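Polysaccharide biosynthesis protein CapD (Bacillus thuringiensis HD-771, PDB 6BWC) is an enzyme of CMP-pseudaminic acid biosynthesis that binds NADP and probably modifies the sugar of UDP-N-acetylglucosamine. Local coordinates at residues G14-I19 against V37-E42; Y43-L48 against Y61-I66. The protein carries 2 engineered substitutions. All blocks are in the same frame, centred on the assembly; numbering follows the deposited sequence.

Contacts 1 and 2 follow each other along the chain, and their centres lie about 5 Å apart. Contact 1 belongs to the beta-alpha-beta unit of strand 9-13, helix 18-29 and strand 34-39. Contact 2 belongs to the next unit, of strand 34-39, helix 42-51 and strand 59-63. Strand 34-39 is thus common to both. In the large sheet it runs between strands 9-13 and 59-63, and Val-37 O and Leu-62 N probably join the two contacts by a hydrogen bond. Contact 1 holds the 2'-phosphate and diphosphate of the NADP and lays Arg-40 over the adenine; contact 2 binds the adenine edge. Both units thus build one side of the NADP site, next to the second subunit.

Contact 1 of 2, residues G14-I19 against V37-E42; sequences GGTGTI and VFSRSE. With NAP (NADP nicotinamide-adenine-dinucleotide phosphate), chain N.
Gly-14 N donates to Phe-38 O over 2.8 Å (N-H...O angle 149°), tying the turn after strand 9-13 to strand 34-39. One residue on in the strand, CB of Ser-39 packs against the CG2 methyl of Thr-16. The two hydroxyls lie next to each other and both reach the NADP. Thr-16 OG1 lies 2.6 Å from O3B of the NADP, and either could be the donor. Ser-39 OG gives its proton to the 2'-phosphate at O1X over 2.8 Å.

Arg-40 follows the same phosphate and then the adenine. Arg-40 CB lies 3.3 Å from O2X of the NADP. CG passes by adenine N1A, and Arg-40 CD reaches adenine C6A at 3.4 Å. The chain bends at chi3 (-63°), which puts Arg-40 NE 3.0 Å from O2X of the NADP in an almost straight bond (179°). Adenine N7A lies over the centre of one guanidinium face, 3.3 Å from Arg-40 CZ, and the two planes are nearly parallel. Arg-40 NH2 donates to O3X of the NADP over 3.0 Å, while NH1 bonds to the backbone O of Arg-40 of the second subunit. The positive charge probably helps to neutralise the phosphate.

Farther along, the amides of Thr-18 and Ile-19, in the first turn of helix 18-29, each hold one phosphate of the diphosphate. A glycine-rich turn at a helix start, with an arginine on the 2'-phosphate after the second strand, is typical of an NADP-binding Rossmann fold.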
ATOM      1  N   GLY C  14      -0.788  15.270 -18.685  1.00 17.30           N
ATOM      2  CA  GLY C  14      -0.327  16.647 -18.448  1.00 17.70           C
ATOM      3  C   GLY C  14      -0.717  17.608 -19.565  1.00 18.17           C
ATOM      4  O   GLY C  14       0.056  18.506 -19.908  1.00 18.48           O
ATOM      5  N   GLY C  15      -1.923  17.433 -20.110  1.00 18.34           N
ATOM      6  CA  GLY C  15      -2.444  18.282 -21.183  1.00 18.24           C
ATOM      7  C   GLY C  15      -2.987  19.644 -20.777  1.00 18.66           C
ATOM      8  O   GLY C  15      -3.368  20.427 -21.640  1.00 19.22           O
ATOM      9  N   THR C  16      -3.066  19.939 -19.481  1.00 19.17           N
ATOM     10  CA  THR C  16      -3.496  21.273 -19.036  1.00 19.68           C
ATOM     11  C   THR C  16      -2.378  22.306 -19.096  1.00 19.34           C
ATOM     12  O   THR C  16      -2.651  23.502 -19.132  1.00 20.60           O
ATOM     13  CB  THR C  16      -4.098  21.274 -17.605  1.00 19.96           C
ATOM     14  OG1 THR C  16      -3.228  20.607 -16.679  1.00 20.20           O
ATOM     15  CG2 THR C  16      -5.474  20.610 -17.593  1.00 20.02           C
ATOM     16  N   GLY C  17      -1.134  21.848 -19.102  1.00 19.05           N
ATOM     17  CA  GLY C  17       0.026  22.741 -19.117  1.00 19.44           C
ATOM     18  C   GLY C  17       0.435  23.276 -20.480  1.00 19.26           C
ATOM     19  O   GLY C  17      -0.235  23.025 -21.477  1.00 19.24           O
ATOM     20  N   THR C  18       1.557  24.000 -20.500  1.00 18.88           N
ATOM     21  CA  THR C  18       2.020  24.735 -21.671  1.00 18.99           C
ATOM     22  C   THR C  18       2.229  23.831 -22.894  1.00 19.23           C
ATOM     23  O   THR C  18       1.683  24.087 -23.988  1.00 18.62           O
ATOM     24  CB  THR C  18       3.325  25.486 -21.345  1.00 19.28           C
ATOM     25  OG1 THR C  18       3.047  26.513 -20.393  1.00 19.63           O
ATOM     26  CG2 THR C  18       3.978  26.107 -22.604  1.00 19.28           C
ATOM     27  N   ILE C  19       3.010  22.778 -22.695  1.00 19.11           N
ATOM     28  CA  ILE C  19       3.368  21.887 -23.789  1.00 19.70           C
ATOM     29  C   ILE C  19       2.256  20.876 -24.091  1.00 19.75           C
ATOM     30  O   ILE C  19       2.025  20.528 -25.255  1.00 19.95           O
ATOM     31  CB  ILE C  19       4.741  21.242 -23.522  1.00 19.98           C
ATOM     32  CG1 ILE C  19       5.818  22.324 -23.690  1.00 19.71           C
ATOM     33  CG2 ILE C  19       5.005  20.076 -24.470  1.00 20.44           C
ATOM     34  CD1 ILE C  19       7.123  22.034 -23.010  1.00 19.95           C
ATOM     35  N   VAL C  37      -7.340  14.353 -21.957  1.00 13.84           N
ATOM     36  CA  VAL C  37      -6.511  15.256 -21.130  1.00 14.14           C
ATOM     37  C   VAL C  37      -6.509  14.725 -19.681  1.00 14.48           C
ATOM     38  O   VAL C  37      -7.580  14.546 -19.091  1.00 14.56           O
ATOM     39  CB  VAL C  37      -7.040  16.711 -21.164  1.00 13.91           C
ATOM     40  CG1 VAL C  37      -6.336  17.591 -20.158  1.00 13.89           C
ATOM     41  CG2 VAL C  37      -6.833  17.320 -22.530  1.00 14.22           C
ATOM     42  N   PHE C  38      -5.305  14.489 -19.135  1.00 14.56           N
ATOM     43  CA  PHE C  38      -5.088  13.917 -17.797  1.00 14.21           C
ATOM     44  C   PHE C  38      -4.250  14.871 -16.925  1.00 14.62           C
ATOM     45  O   PHE C  38      -3.053  15.021 -17.131  1.00 15.11           O
ATOM     46  CB  PHE C  38      -4.394  12.572 -17.934  1.00 13.72           C
ATOM     47  CG  PHE C  38      -4.339  11.765 -16.660  1.00 13.59           C
ATOM     48  CD1 PHE C  38      -5.167  10.673 -16.483  1.00 13.46           C
ATOM     49  CD2 PHE C  38      -3.429  12.068 -15.642  1.00 13.48           C
ATOM     50  CE1 PHE C  38      -5.089   9.903 -15.323  1.00 13.43           C
ATOM     51  CE2 PHE C  38      -3.363  11.308 -14.477  1.00 13.09           C
ATOM     52  CZ  PHE C  38      -4.182  10.224 -14.319  1.00 13.10           C
ATOM     53  N   SER C  39      -4.892  15.484 -15.942  1.00 14.92           N
ATOM     54  CA  SER C  39      -4.338  16.547 -15.130  1.00 15.47           C
ATOM     55  C   SER C  39      -4.963  16.363 -13.755  1.00 16.95           C
ATOM     56  O   SER C  39      -6.072  15.821 -13.661  1.00 18.30           O
ATOM     57  CB  SER C  39      -4.729  17.893 -15.770  1.00 15.38           C
ATOM     58  OG  SER C  39      -4.893  18.976 -14.855  1.00 15.38           O
ATOM     59  N   ARG C  40      -4.293  16.799 -12.690  1.00 17.62           N
ATOM     60  CA  ARG C  40      -4.892  16.740 -11.346  1.00 18.10           C
ATOM     61  C   ARG C  40      -5.922  17.822 -11.081  1.00 17.35           C
ATOM     62  O   ARG C  40      -6.878  17.601 -10.390  1.00 16.23           O
ATOM     63  CB  ARG C  40      -3.833  16.892 -10.278  1.00 19.28           C
ATOM     64  CG  ARG C  40      -2.717  15.878 -10.334  1.00 20.45           C
ATOM     65  CD  ARG C  40      -1.600  16.350  -9.431  1.00 22.11           C
ATOM     66  NE  ARG C  40      -1.061  17.620  -9.911  1.00 24.18           N
ATOM     67  CZ  ARG C  40      -0.129  18.345  -9.297  1.00 25.16           C
ATOM     68  NH1 ARG C  40       0.419  17.927  -8.156  1.00 24.81           N
ATOM     69  NH2 ARG C  40       0.260  19.503  -9.849  1.00 25.96           N
ATOM     70  N   SER C  41      -5.691  19.008 -11.615  1.00 18.28           N
ATOM     71  CA  SER C  41      -6.379  20.208 -11.156  1.00 19.06           C
ATOM     72  C   SER C  41      -7.672  20.492 -11.954  1.00 18.77           C
ATOM     73  O   SER C  41      -7.613  20.788 -13.153  1.00 19.75           O
ATOM     74  CB  SER C  41      -5.406  21.386 -11.234  1.00 19.53           C
ATOM     75  OG  SER C  41      -5.747  22.400 -10.320  1.00 21.35           O
ATOM     76  N   GLU C  42      -8.819  20.388 -11.283  1.00 17.68           N
ATOM     77  CA  GLU C  42     -10.112  20.712 -11.883  1.00 17.70           C
ATOM     78  C   GLU C  42     -10.240  22.138 -12.409  1.00 18.07           C
ATOM     79  O   GLU C  42     -10.875  22.359 -13.434  1.00 18.36           O
ATOM     80  CB  GLU C  42     -11.257  20.443 -10.900  1.00 17.40           C
ATOM     81  CG  GLU C  42     -11.268  21.359  -9.686  1.00 16.89           C
ATOM     82  CD  GLU C  42     -12.326  21.024  -8.648  1.00 16.66           C
ATOM     83  OE1 GLU C  42     -12.425  21.822  -7.684  1.00 16.63           O
ATOM     84  OE2 GLU C  42     -13.053  20.008  -8.769  1.00 15.71           O
TER
HETATM   85  PA  NAP N 400       3.498  22.677 -16.987  1.00 11.89           P
HETATM   86  O1A NAP N 400       2.885  23.852 -17.694  1.00 11.76           O
HETATM   87  O2A NAP N 400       3.718  22.826 -15.521  1.00 11.61           O
HETATM   88  O5B NAP N 400       2.644  21.362 -17.267  1.00 12.48           O
HETATM   89  C5B NAP N 400       2.589  20.328 -16.281  1.00 13.55           C
HETATM   90  C4B NAP N 400       1.384  19.433 -16.553  1.00 14.05           C
HETATM   91  O4B NAP N 400       1.368  18.264 -15.737  1.00 14.10           O
HETATM   92  C3B NAP N 400       0.113  20.162 -16.211  1.00 14.55           C
HETATM   93  O3B NAP N 400      -0.853  19.651 -17.126  1.00 14.51           O
HETATM   94  C2B NAP N 400      -0.145  19.752 -14.784  1.00 15.21           C
HETATM   95  O2B NAP N 400      -1.501  20.008 -14.482  1.00 16.97           O
HETATM   96  C1B NAP N 400       0.266  18.279 -14.820  1.00 14.74           C
HETATM   97  N9A NAP N 400       0.709  17.579 -13.567  1.00 14.66           N
HETATM   98  C8A NAP N 400       1.602  17.958 -12.607  1.00 14.92           C
HETATM   99  N7A NAP N 400       1.752  17.000 -11.629  1.00 14.59           N
HETATM  100  C5A NAP N 400       0.945  15.980 -11.970  1.00 14.59           C
HETATM  101  C6A NAP N 400       0.574  14.651 -11.423  1.00 14.46           C
HETATM  102  N6A NAP N 400       1.101  14.180 -10.284  1.00 14.61           N
HETATM  103  N1A NAP N 400      -0.311  13.899 -12.098  1.00 14.28           N
HETATM  104  C2A NAP N 400      -0.880  14.312 -13.244  1.00 14.38           C
HETATM  105  N3A NAP N 400      -0.606  15.503 -13.801  1.00 14.44           N
HETATM  106  C4A NAP N 400       0.276  16.364 -13.234  1.00 14.58           C
HETATM  107  O3  NAP N 400       4.886  22.209 -17.664  1.00 11.95           O
HETATM  108  PN  NAP N 400       5.350  22.373 -19.209  1.00 11.96           P
HETATM  109  O1N NAP N 400       4.198  22.139 -20.176  1.00 12.34           O
HETATM  110  O2N NAP N 400       6.203  23.599 -19.320  1.00 11.96           O
HETATM  111  O5D NAP N 400       6.409  21.194 -19.338  1.00 12.19           O
HETATM  112  C5D NAP N 400       5.958  19.910 -19.690  1.00 12.66           C
HETATM  113  C4D NAP N 400       7.112  18.915 -19.625  1.00 13.08           C
HETATM  114  O4D NAP N 400       8.226  19.489 -20.323  1.00 13.12           O
HETATM  115  C3D NAP N 400       7.629  18.495 -18.238  1.00 13.12           C
HETATM  116  O3D NAP N 400       7.761  17.071 -18.216  1.00 13.01           O
HETATM  117  C2D NAP N 400       8.983  19.150 -18.098  1.00 13.32           C
HETATM  118  O2D NAP N 400       9.909  18.352 -17.352  1.00 13.21           O
HETATM  119  C1D NAP N 400       9.420  19.290 -19.556  1.00 13.49           C
HETATM  120  N1N NAP N 400      10.359  20.388 -19.819  1.00 13.68           N
HETATM  121  C2N NAP N 400       9.888  21.646 -19.801  1.00 14.03           C
HETATM  122  C3N NAP N 400      10.677  22.756 -20.038  1.00 13.84           C
HETATM  123  C7N NAP N 400      10.157  24.151 -19.984  1.00 14.26           C
HETATM  124  O7N NAP N 400      10.971  25.075 -20.028  1.00 14.63           O
HETATM  125  N7N NAP N 400       8.853  24.410 -19.862  1.00 14.44           N
HETATM  126  C4N NAP N 400      12.110  22.556 -20.371  1.00 14.01           C
HETATM  127  C5N NAP N 400      12.520  21.148 -20.354  1.00 13.95           C
HETATM  128  C6N NAP N 400      11.632  20.116 -20.104  1.00 13.68           C
HETATM  129  P2B NAP N 400      -2.030  20.071 -12.961  1.00 20.64           P
HETATM  130  O1X NAP N 400      -3.403  20.666 -13.207  1.00 20.66           O
HETATM  131  O2X NAP N 400      -2.137  18.634 -12.496  1.00 19.86           O
HETATM  132  O3X NAP N 400      -1.025  20.938 -12.165  1.00 20.55           O

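Contact 2 of 2, residues Y43-L48 against Y61-I66; sequences YNQFLL and YLIGDI. With NAP (NADP nicotinamide-adenine-dinucleotide phosphate), chain N.
Two donors meet on Asp-65 OD1, just beyond the strand on which Gln-45 and Leu-48 pack. The adenine amino group N6A of the NADP gives a proton to Asp-65 OD1 over 2.9 Å, at an N-H...O angle of 159°. The backbone N of Arg-67 is the second donor, and it probably helps to keep the carboxylate in position. Next to the carboxylate, Ile-66 N donates to adenine N1A of the NADP over 3.1 Å. Together they read the amino and ring-nitrogen edge of the base.

The contact between helix 42-51 and strand 59-63 is carried mainly by Gln-45. Its side chain extends beyond CG toward the strand, with CD anti to CA (chi2 -166°). Gln-45 NE2 makes a weak hydrogen bond to Leu-62 O at 3.2 Å. The amide carbon CD rests on the CD1 methyl of Ile-63, and OE1 lies by CG1 of the same residue; the two side chains cross at a slant. Phe-93 of the second subunit packs on both.

One turn on, Leu-48 meets Tyr-61. The CD2 methyl of Leu-48 comes to the edge of the ring, near its plane, 3.7 Å from Tyr-61 CE1. The phenol OH of Tyr-61 is hydrogen-bonded to Asn-56.

The helix and strand segments run nearly antiparallel (173°), with their axes 9.6 Å apart. This is a helix covering the sheet in a beta-alpha-beta crossover of the Rossmann fold. Asp-65, after strand 59-63, occupies the adenine-binding position familiar from short-chain dehydrogenases.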
ATOM      1  N   TYR C  43      -9.656  23.107 -11.721  1.00 18.55           N
ATOM      2  CA  TYR C  43      -9.748  24.504 -12.176  1.00 19.11           C
ATOM      3  C   TYR C  43      -9.034  24.729 -13.519  1.00 19.73           C
ATOM      4  O   TYR C  43      -9.510  25.513 -14.345  1.00 20.86           O
ATOM      5  CB  TYR C  43      -9.214  25.450 -11.095  1.00 19.32           C
ATOM      6  CG  TYR C  43      -9.001  26.887 -11.532  1.00 19.49           C
ATOM      7  CD1 TYR C  43     -10.072  27.770 -11.727  1.00 19.48           C
ATOM      8  CD2 TYR C  43      -7.714  27.363 -11.747  1.00 20.16           C
ATOM      9  CE1 TYR C  43      -9.851  29.088 -12.123  1.00 20.09           C
ATOM     10  CE2 TYR C  43      -7.476  28.674 -12.130  1.00 20.41           C
ATOM     11  CZ  TYR C  43      -8.529  29.537 -12.322  1.00 20.13           C
ATOM     12  OH  TYR C  43      -8.198  30.808 -12.712  1.00 19.33           O
ATOM     13  N   ASN C  44      -7.899  24.049 -13.726  1.00 19.63           N
ATOM     14  CA  ASN C  44      -7.162  24.104 -15.006  1.00 19.40           C
ATOM     15  C   ASN C  44      -7.878  23.419 -16.127  1.00 19.35           C
ATOM     16  O   ASN C  44      -7.867  23.911 -17.251  1.00 18.39           O
ATOM     17  CB  ASN C  44      -5.785  23.458 -14.896  1.00 19.12           C
ATOM     18  CG  ASN C  44      -4.739  24.411 -14.394  1.00 18.69           C
ATOM     19  OD1 ASN C  44      -5.048  25.524 -13.976  1.00 18.51           O
ATOM     20  ND2 ASN C  44      -3.486  23.979 -14.429  1.00 18.92           N
ATOM     21  N   GLN C  45      -8.450  22.259 -15.812  1.00 19.56           N
ATOM     22  CA  GLN C  45      -9.314  21.556 -16.735  1.00 20.08           C
ATOM     23  C   GLN C  45     -10.552  22.390 -17.046  1.00 20.79           C
ATOM     24  O   GLN C  45     -10.955  22.463 -18.198  1.00 22.10           O
ATOM     25  CB  GLN C  45      -9.701  20.168 -16.196  1.00 20.24           C
ATOM     26  CG  GLN C  45      -8.591  19.128 -16.376  1.00 20.26           C
ATOM     27  CD  GLN C  45      -9.052  17.697 -16.159  1.00 19.98           C
ATOM     28  OE1 GLN C  45     -10.248  17.403 -16.173  1.00 20.28           O
ATOM     29  NE2 GLN C  45      -8.100  16.805 -15.946  1.00 19.41           N
ATOM     30  N   PHE C  46     -11.123  23.040 -16.030  1.00 21.40           N
ATOM     31  CA  PHE C  46     -12.275  23.936 -16.208  1.00 21.41           C
ATOM     32  C   PHE C  46     -11.967  25.075 -17.181  1.00 21.84           C
ATOM     33  O   PHE C  46     -12.760  25.344 -18.067  1.00 22.40           O
ATOM     34  CB  PHE C  46     -12.759  24.478 -14.849  1.00 21.29           C
ATOM     35  CG  PHE C  46     -13.870  25.506 -14.945  1.00 21.12           C
ATOM     36  CD1 PHE C  46     -15.157  25.131 -15.329  1.00 20.80           C
ATOM     37  CD2 PHE C  46     -13.625  26.850 -14.638  1.00 21.02           C
ATOM     38  CE1 PHE C  46     -16.176  26.073 -15.415  1.00 20.50           C
ATOM     39  CE2 PHE C  46     -14.637  27.795 -14.728  1.00 21.08           C
ATOM     40  CZ  PHE C  46     -15.914  27.403 -15.113  1.00 20.96           C
ATOM     41  N   LEU C  47     -10.816  25.725 -17.036  1.00 22.98           N
ATOM     42  CA  LEU C  47     -10.424  26.770 -17.985  1.00 24.41           C
ATOM     43  C   LEU C  47     -10.316  26.241 -19.419  1.00 24.60           C
ATOM     44  O   LEU C  47     -10.920  26.813 -20.320  1.00 24.42           O
ATOM     45  CB  LEU C  47      -9.108  27.414 -17.568  1.00 25.20           C
ATOM     46  CG  LEU C  47      -9.175  28.301 -16.321  1.00 26.14           C
ATOM     47  CD1 LEU C  47      -7.768  28.776 -15.975  1.00 26.55           C
ATOM     48  CD2 LEU C  47     -10.121  29.490 -16.503  1.00 26.15           C
ATOM     49  N   LEU C  48      -9.573  25.142 -19.594  1.00 25.02           N
ATOM     50  CA  LEU C  48      -9.392  24.464 -20.886  1.00 24.61           C
ATOM     51  C   LEU C  48     -10.715  24.071 -21.486  1.00 24.41           C
ATOM     52  O   LEU C  48     -11.009  24.435 -22.616  1.00 24.69           O
ATOM     53  CB  LEU C  48      -8.515  23.211 -20.734  1.00 25.30           C
ATOM     54  CG  LEU C  48      -8.126  22.361 -21.969  1.00 25.35           C
ATOM     55  CD1 LEU C  48      -7.432  23.179 -23.043  1.00 24.92           C
ATOM     56  CD2 LEU C  48      -7.217  21.209 -21.543  1.00 24.98           C
ATOM     57  N   TYR C  61     -12.002  14.865 -20.540  1.00 18.91           N
ATOM     58  CA  TYR C  61     -11.266  15.521 -19.450  1.00 17.47           C
ATOM     59  C   TYR C  61     -11.187  14.653 -18.167  1.00 16.48           C
ATOM     60  O   TYR C  61     -12.069  14.700 -17.308  1.00 15.48           O
ATOM     61  CB  TYR C  61     -11.877  16.903 -19.185  1.00 17.21           C
ATOM     62  CG  TYR C  61     -11.747  17.852 -20.358  1.00 16.70           C
ATOM     63  CD1 TYR C  61     -10.633  18.651 -20.501  1.00 16.32           C
ATOM     64  CD2 TYR C  61     -12.744  17.943 -21.326  1.00 16.65           C
ATOM     65  CE1 TYR C  61     -10.505  19.498 -21.576  1.00 16.28           C
ATOM     66  CE2 TYR C  61     -12.629  18.797 -22.411  1.00 16.17           C
ATOM     67  CZ  TYR C  61     -11.505  19.574 -22.530  1.00 16.20           C
ATOM     68  OH  TYR C  61     -11.355  20.428 -23.596  1.00 15.93           O
ATOM     69  N   LEU C  62     -10.096  13.889 -18.056  1.00 15.79           N
ATOM     70  CA  LEU C  62      -9.870  12.960 -16.953  1.00 15.61           C
ATOM     71  C   LEU C  62      -9.007  13.551 -15.868  1.00 15.06           C
ATOM     72  O   LEU C  62      -7.797  13.660 -16.015  1.00 14.17           O
ATOM     73  CB  LEU C  62      -9.205  11.668 -17.439  1.00 16.51           C
ATOM     74  CG  LEU C  62     -10.089  10.515 -17.927  1.00 16.92           C
ATOM     75  CD1 LEU C  62     -11.280  11.004 -18.738  1.00 17.00           C
ATOM     76  CD2 LEU C  62      -9.238   9.570 -18.766  1.00 17.45           C
ATOM     77  N   ILE C  63      -9.654  13.897 -14.761  1.00 15.03           N
ATOM     78  CA  ILE C  63      -8.972  14.281 -13.541  1.00 15.23           C
ATOM     79  C   ILE C  63      -8.290  13.055 -12.952  1.00 14.80           C
ATOM     80  O   ILE C  63      -8.873  11.968 -12.916  1.00 14.56           O
ATOM     81  CB  ILE C  63      -9.946  14.863 -12.499  1.00 15.80           C
ATOM     82  CG1 ILE C  63     -10.565  16.181 -13.000  1.00 15.95           C
ATOM     83  CG2 ILE C  63      -9.256  15.073 -11.156  1.00 15.88           C
ATOM     84  CD1 ILE C  63      -9.634  17.378 -12.972  1.00 16.26           C
ATOM     85  N   GLY C  64      -7.054  13.239 -12.495  1.00 14.25           N
ATOM     86  CA  GLY C  64      -6.207  12.104 -12.122  1.00 13.93           C
ATOM     87  C   GLY C  64      -4.797  12.503 -11.721  1.00 13.75           C
ATOM     88  O   GLY C  64      -4.365  13.649 -11.971  1.00 14.00           O
ATOM     89  N   ASP C  65      -4.083  11.563 -11.089  1.00 13.02           N
ATOM     90  CA  ASP C  65      -2.701  11.779 -10.700  1.00 12.25           C
ATOM     91  C   ASP C  65      -1.819  10.611 -11.099  1.00 11.98           C
ATOM     92  O   ASP C  65      -2.105   9.498 -10.726  1.00 11.70           O
ATOM     93  CB  ASP C  65      -2.648  11.996  -9.208  1.00 12.33           C
ATOM     94  CG  ASP C  65      -1.305  12.486  -8.728  1.00 12.48           C
ATOM     95  OD1 ASP C  65      -0.264  11.878  -9.075  1.00 12.21           O
ATOM     96  OD2 ASP C  65      -1.286  13.475  -7.973  1.00 13.01           O
ATOM     97  N   ILE C  66      -0.722  10.887 -11.817  1.00 12.31           N
ATOM     98  CA  ILE C  66       0.272   9.848 -12.238  1.00 12.34           C
ATOM     99  C   ILE C  66       0.989   9.086 -11.102  1.00 12.00           C
ATOM    100  O   ILE C  66       1.641   8.072 -11.366  1.00 12.11           O
ATOM    101  CB  ILE C  66       1.305  10.305 -13.356  1.00 12.79           C
ATOM    102  CG1 ILE C  66       1.928  11.694 -13.200  1.00 12.76           C
ATOM    103  CG2 ILE C  66       0.632  10.392 -14.706  1.00 13.28           C
ATOM    104  CD1 ILE C  66       3.067  11.741 -12.245  1.00 13.09           C
TER
HETATM  105  PA  NAP N 400       3.498  22.677 -16.987  1.00 11.89           P
HETATM  106  O1A NAP N 400       2.885  23.852 -17.694  1.00 11.76           O
HETATM  107  O2A NAP N 400       3.718  22.826 -15.521  1.00 11.61           O
HETATM  108  O5B NAP N 400       2.644  21.362 -17.267  1.00 12.48           O
HETATM  109  C5B NAP N 400       2.589  20.328 -16.281  1.00 13.55           C
HETATM  110  C4B NAP N 400       1.384  19.433 -16.553  1.00 14.05           C
HETATM  111  O4B NAP N 400       1.368  18.264 -15.737  1.00 14.10           O
HETATM  112  C3B NAP N 400       0.113  20.162 -16.211  1.00 14.55           C
HETATM  113  O3B NAP N 400      -0.853  19.651 -17.126  1.00 14.51           O
HETATM  114  C2B NAP N 400      -0.145  19.752 -14.784  1.00 15.21           C
HETATM  115  O2B NAP N 400      -1.501  20.008 -14.482  1.00 16.97           O
HETATM  116  C1B NAP N 400       0.266  18.279 -14.820  1.00 14.74           C
HETATM  117  N9A NAP N 400       0.709  17.579 -13.567  1.00 14.66           N
HETATM  118  C8A NAP N 400       1.602  17.958 -12.607  1.00 14.92           C
HETATM  119  N7A NAP N 400       1.752  17.000 -11.629  1.00 14.59           N
HETATM  120  C5A NAP N 400       0.945  15.980 -11.970  1.00 14.59           C
HETATM  121  C6A NAP N 400       0.574  14.651 -11.423  1.00 14.46           C
HETATM  122  N6A NAP N 400       1.101  14.180 -10.284  1.00 14.61           N
HETATM  123  N1A NAP N 400      -0.311  13.899 -12.098  1.00 14.28           N
HETATM  124  C2A NAP N 400      -0.880  14.312 -13.244  1.00 14.38           C
HETATM  125  N3A NAP N 400      -0.606  15.503 -13.801  1.00 14.44           N
HETATM  126  C4A NAP N 400       0.276  16.364 -13.234  1.00 14.58           C
HETATM  127  O3  NAP N 400       4.886  22.209 -17.664  1.00 11.95           O
HETATM  128  PN  NAP N 400       5.350  22.373 -19.209  1.00 11.96           P
HETATM  129  O1N NAP N 400       4.198  22.139 -20.176  1.00 12.34           O
HETATM  130  O2N NAP N 400       6.203  23.599 -19.320  1.00 11.96           O
HETATM  131  O5D NAP N 400       6.409  21.194 -19.338  1.00 12.19           O
HETATM  132  C5D NAP N 400       5.958  19.910 -19.690  1.00 12.66           C
HETATM  133  C4D NAP N 400       7.112  18.915 -19.625  1.00 13.08           C
HETATM  134  O4D NAP N 400       8.226  19.489 -20.323  1.00 13.12           O
HETATM  135  C3D NAP N 400       7.629  18.495 -18.238  1.00 13.12           C
HETATM  136  O3D NAP N 400       7.761  17.071 -18.216  1.00 13.01           O
HETATM  137  C2D NAP N 400       8.983  19.150 -18.098  1.00 13.32           C
HETATM  138  O2D NAP N 400       9.909  18.352 -17.352  1.00 13.21           O
HETATM  139  C1D NAP N 400       9.420  19.290 -19.556  1.00 13.49           C
HETATM  140  N1N NAP N 400      10.359  20.388 -19.819  1.00 13.68           N
HETATM  141  C2N NAP N 400       9.888  21.646 -19.801  1.00 14.03           C
HETATM  142  C3N NAP N 400      10.677  22.756 -20.038  1.00 13.84           C
HETATM  143  C7N NAP N 400      10.157  24.151 -19.984  1.00 14.26           C
HETATM  144  O7N NAP N 400      10.971  25.075 -20.028  1.00 14.63           O
HETATM  145  N7N NAP N 400       8.853  24.410 -19.862  1.00 14.44           N
HETATM  146  C4N NAP N 400      12.110  22.556 -20.371  1.00 14.01           C
HETATM  147  C5N NAP N 400      12.520  21.148 -20.354  1.00 13.95           C
HETATM  148  C6N NAP N 400      11.632  20.116 -20.104  1.00 13.68           C
HETATM  149  P2B NAP N 400      -2.030  20.071 -12.961  1.00 20.64           P
HETATM  150  O1X NAP N 400      -3.403  20.666 -13.207  1.00 20.66           O
HETATM  151  O2X NAP N 400      -2.137  18.634 -12.496  1.00 19.86           O
HETATM  152  O3X NAP N 400      -1.025  20.938 -12.165  1.00 20.55           O